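Local structure of type IV secretion system protein DotB (Yersinia pseudotuberculosis IP 31758, 6GEF) at the interface of chains A and B. The protein hydrolyses ATP as an AAA+ ATPase of the type IVb secretion system, probably to power substrate export or assembly of the machinery. Sequence-based numbering; all coordinates share one arbitrary frame. Chains: chain A/B, Type IV secretion system protein DotB.

Contact 1: the interface of chains A and B. Residues chain A 107, 109, 134, 136; chain B 247, 251, 254.
A:Asn109 lies against B:Arg254 at one end of this patch, and its side chain can be followed outward. A:Asn109 CB passes 3.8 Å from B:Arg254 NH2. A:Asn109 CG comes nearer, 3.5 Å from B:Arg254 NH2. The amide oxygen OD1 sits over one face of the guanidinium, offset toward its rim, and the amide nitrogen A:Asn109 ND2 ends 3.5 Å from B:Glu251 OE1. The amide and guanidinium planes differ by 23°, so this is a stacked arrangement rather than an edge-on bond, although the two side chains cross at about a right angle.

A:Asn109 OD1 also accepts a hydrogen bond from A:Asn134 ND2 (3.2 Å), which approaches from above the carbonyl plane. A:Asn134 ND2 also donates across the interface to the carboxylate oxygen B:Glu251 OE2 (2.5 Å). It meets this oxygen from above the carboxylate plane, and the angle of 115° at the hydrogen makes the bond strongly bent. A:Ser136 OG donates in the carbonyl plane to A:Asn134 OD1 (2.7 Å), onto a lone pair. Held at both ends, the A:Asn134 amide is fixed with its NH2 toward the glutamate. Its CG stands anti to the backbone N (chi1 168°), which carries the amide to that position.

At the other end, A:Leu107 CD1 touches B:Ile247 CG2 (3.6 Å) and the aliphatic CG of B:Glu251 (3.7 Å), giving the polar group an apolar flank.

Chain A's N-terminal portion thus packs on chain B's ATPase core, probably helping hold the six-copy assembly together. Chain A supplies strands 108-115 and 128-140 and the loop residue just before the first. Chain B supplies successive turns of helix 245-253 and the loop that follows.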
loop_
_atom_site.group_PDB
_atom_site.type_symbol
_atom_site.label_atom_id
_atom_site.label_comp_id
_atom_site.label_asym_id
_atom_site.label_seq_id
_atom_site.Cartn_x
_atom_site.Cartn_y
_atom_site.Cartn_z
ATOM N N LEU A 107 23.448 -2.658 15.717
ATOM C CA LEU A 107 23.475 -1.905 16.945
ATOM C C LEU A 107 23.917 -2.770 18.105
ATOM O O LEU A 107 23.566 -3.938 18.188
ATOM C CB LEU A 107 22.085 -1.325 17.237
ATOM C CG LEU A 107 21.491 -0.468 16.082
ATOM C CD1 LEU A 107 20.185 0.173 16.485
ATOM C CD2 LEU A 107 22.429 0.601 15.533
ATOM N N ASN A 109 24.024 -3.322 21.875
ATOM C CA ASN A 109 23.599 -3.266 23.266
ATOM C C ASN A 109 23.851 -4.622 23.912
ATOM O O ASN A 109 23.356 -5.620 23.450
ATOM C CB ASN A 109 22.127 -2.892 23.368
ATOM C CG ASN A 109 21.811 -1.572 22.698
ATOM O OD1 ASN A 109 22.103 -0.494 23.248
ATOM N ND2 ASN A 109 21.236 -1.640 21.476
ATOM N N ASN A 134 25.860 0.281 25.682
ATOM C CA ASN A 134 25.638 0.694 24.310
ATOM C C ASN A 134 26.946 1.146 23.691
ATOM O O ASN A 134 27.641 1.966 24.268
ATOM C CB ASN A 134 24.618 1.841 24.265
ATOM C CG ASN A 134 24.565 2.507 22.914
ATOM O OD1 ASN A 134 25.160 3.566 22.718
ATOM N ND2 ASN A 134 23.818 1.927 22.009
ATOM N N SER A 136 28.201 2.881 20.197
ATOM C CA SER A 136 27.583 3.655 19.118
ATOM C C SER A 136 28.651 4.335 18.290
ATOM O O SER A 136 29.608 4.885 18.850
ATOM C CB SER A 136 26.615 4.724 19.661
ATOM O OG SER A 136 25.394 4.143 20.097
ATOM N N ILE B 247 16.889 5.645 13.737
ATOM C CA ILE B 247 17.716 4.719 14.462
ATOM C C ILE B 247 18.632 5.463 15.441
ATOM O O ILE B 247 18.772 5.060 16.613
ATOM C CB ILE B 247 18.521 3.831 13.492
ATOM C CG1 ILE B 247 17.580 2.974 12.669
ATOM C CG2 ILE B 247 19.497 2.916 14.250
ATOM C CD1 ILE B 247 18.228 2.226 11.532
ATOM N N GLU B 251 18.640 5.114 19.505
ATOM C CA GLU B 251 19.830 4.720 20.230
ATOM C C GLU B 251 20.236 5.749 21.289
ATOM O O GLU B 251 20.785 5.382 22.327
ATOM C CB GLU B 251 20.976 4.448 19.262
ATOM C CG GLU B 251 20.951 3.078 18.622
ATOM C CD GLU B 251 21.129 1.962 19.634
ATOM O OE1 GLU B 251 20.121 1.397 20.061
ATOM O OE2 GLU B 251 22.263 1.647 20.045
ATOM N N ARG B 254 19.545 5.198 24.926
ATOM C CA ARG B 254 20.496 4.291 25.574
ATOM C C ARG B 254 21.864 4.950 25.871
ATOM O O ARG B 254 22.737 4.285 26.373
ATOM C CB ARG B 254 20.711 3.048 24.723
ATOM C CG ARG B 254 19.553 2.669 23.825
ATOM C CD ARG B 254 18.579 1.697 24.465
ATOM N NE ARG B 254 18.476 0.440 23.722
ATOM C CZ ARG B 254 18.484 -0.770 24.316
ATOM N NH1 ARG B 254 18.557 -0.882 25.671
ATOM N NH2 ARG B 254 18.436 -1.864 23.562
#

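Contact 2: the interface of chains A and B. Residues chain A 57, 67, 147, 149; chain B 211, 255-256.
B:Thr256 takes up a left-handed helical backbone conformation (phi 41°, psi 52°) where it meets A:Lys67 and A:Val149, whose own backbones are extended in strands.

That conformation presents two oxygens of one residue to A:Lys67. The ammonium nitrogen A:Lys67 NZ donates to the carbonyl B:Thr256 O (2.9 Å), lying well above the carbonyl plane, and also to the hydroxyl B:Thr256 OG1 (3.0 Å). The lysine chain, extended beyond CG, reaches the threonine tip to tip, and its two bonds hold the ammonium between a backbone and a side-chain oxygen. The other branch of the threonine, B:Thr256 CG2, packs on A:Val149 CG1 (3.5 Å), with the valine crossing it at a slant.

B:His211 is approached from two directions. A:Ile57 CD1 lies over one face of the B:His211 ring, 3.6 Å from the ring centroid and offset toward the rim, a CH-pi contact. The carboxylate oxygen A:Glu147 OE1 sits at the ring edge, in plane, where B:His211 NE2 makes a weak hydrogen bond to it (3.0 Å). The carboxylate and ring planes stand 75° apart; OE1 is the nearer oxygen, with OE2 farther off. A:Glu147 OE1 also forms a salt bridge with B:Arg255 NH1 (3.0 Å), whose N-H does not point at the oxygen; the pairing therefore rests on charge more than on a directed bond. Bends at chi2 and chi3 bring the guanidinium round to the glutamate. The arginine would probably help keep A:Glu147 ionised.

In the fold, the chain A residues come from strands 55-59, 65-68 and 143-153 of its N-terminal portion. They face the first residue of chain B strand 211-216, in the ATPase core, and the loop between helix 245-253 and strand 259-264.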
loop_
_atom_site.group_PDB
_atom_site.type_symbol
_atom_site.label_atom_id
_atom_site.label_comp_id
_atom_site.label_asym_id
_atom_site.label_seq_id
_atom_site.Cartn_x
_atom_site.Cartn_y
_atom_site.Cartn_z
ATOM N N ILE A 57 30.980 6.841 30.635
ATOM C CA ILE A 57 31.161 7.135 29.233
ATOM C C ILE A 57 32.619 6.968 28.889
ATOM O O ILE A 57 33.475 7.627 29.478
ATOM C CB ILE A 57 30.677 8.585 28.886
ATOM C CG1 ILE A 57 29.290 8.818 29.478
ATOM C CG2 ILE A 57 30.649 8.777 27.391
ATOM C CD1 ILE A 57 28.713 10.157 29.101
ATOM N N LYS A 67 28.703 9.827 35.055
ATOM C CA LYS A 67 27.723 10.662 35.708
ATOM C C LYS A 67 27.532 10.171 37.148
ATOM O O LYS A 67 26.631 9.425 37.471
ATOM C CB LYS A 67 26.405 10.658 34.922
ATOM C CG LYS A 67 26.452 11.498 33.672
ATOM C CD LYS A 67 25.083 11.667 33.079
ATOM C CE LYS A 67 25.094 12.548 31.835
ATOM N NZ LYS A 67 23.759 12.491 31.180
ATOM N N GLU A 147 31.846 5.125 20.676
ATOM C CA GLU A 147 31.561 5.644 22.032
ATOM C C GLU A 147 30.838 4.560 22.810
ATOM O O GLU A 147 29.891 3.953 22.300
ATOM C CB GLU A 147 30.693 6.912 21.962
ATOM C CG GLU A 147 31.191 8.029 22.863
ATOM C CD GLU A 147 30.191 8.411 23.918
ATOM O OE1 GLU A 147 29.000 8.595 23.571
ATOM O OE2 GLU A 147 30.598 8.560 25.088
ATOM N N VAL A 149 28.731 3.693 26.330
ATOM C CA VAL A 149 27.982 4.161 27.480
ATOM C C VAL A 149 27.495 2.971 28.273
ATOM O O VAL A 149 26.861 2.078 27.729
ATOM C CB VAL A 149 26.785 5.040 27.038
ATOM C CG1 VAL A 149 26.020 5.549 28.245
ATOM C CG2 VAL A 149 27.281 6.245 26.239
ATOM N N HIS B 211 26.401 15.208 28.614
ATOM C CA HIS B 211 26.603 14.442 27.396
ATOM C C HIS B 211 25.798 15.060 26.261
ATOM O O HIS B 211 24.577 15.196 26.363
ATOM C CB HIS B 211 26.174 12.986 27.630
ATOM C CG HIS B 211 26.847 12.006 26.737
ATOM N ND1 HIS B 211 27.916 12.370 25.931
ATOM C CD2 HIS B 211 26.595 10.703 26.498
ATOM C CE1 HIS B 211 28.309 11.289 25.244
ATOM N NE2 HIS B 211 27.525 10.274 25.563
ATOM N N ARG B 255 22.033 6.240 25.549
ATOM C CA ARG B 255 23.303 6.896 25.604
ATOM C C ARG B 255 23.361 8.030 26.606
ATOM O O ARG B 255 24.247 8.896 26.544
ATOM C CB ARG B 255 23.731 7.406 24.197
ATOM C CG ARG B 255 23.764 6.339 23.142
ATOM C CD ARG B 255 24.952 6.468 22.254
ATOM N NE ARG B 255 24.896 7.399 21.210
ATOM C CZ ARG B 255 25.852 8.252 20.830
ATOM N NH1 ARG B 255 26.979 8.271 21.425
ATOM N NH2 ARG B 255 25.644 9.114 19.818
ATOM N N THR B 256 22.416 8.063 27.536
ATOM C CA THR B 256 22.418 9.082 28.597
ATOM C C THR B 256 22.799 10.472 28.118
ATOM O O THR B 256 23.689 11.068 28.614
ATOM C CB THR B 256 23.389 8.617 29.732
ATOM O OG1 THR B 256 23.336 9.512 30.830
ATOM C CG2 THR B 256 24.831 8.605 29.346
#

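Contacts 1 and 2 are neighbouring parts of one A-B interface, with the centres of their C-alpha atoms about 11 Å apart. They share no residue, but B:Arg254 of contact 1 runs directly into B:Arg255 and B:Thr256 of contact 2, so one loop after helix 245-253 serves both. In chain A, strands 128-140 and 143-153 are consecutive in sequence. The interface is not an exact two-fold: N-terminal strands of one copy meet the ATPase core of the next. Such a head-to-tail arrangement suits the deposited six-copy assembly and the ring-forming habit of GspE-family ATPases, and may couple movements of adjacent subunits.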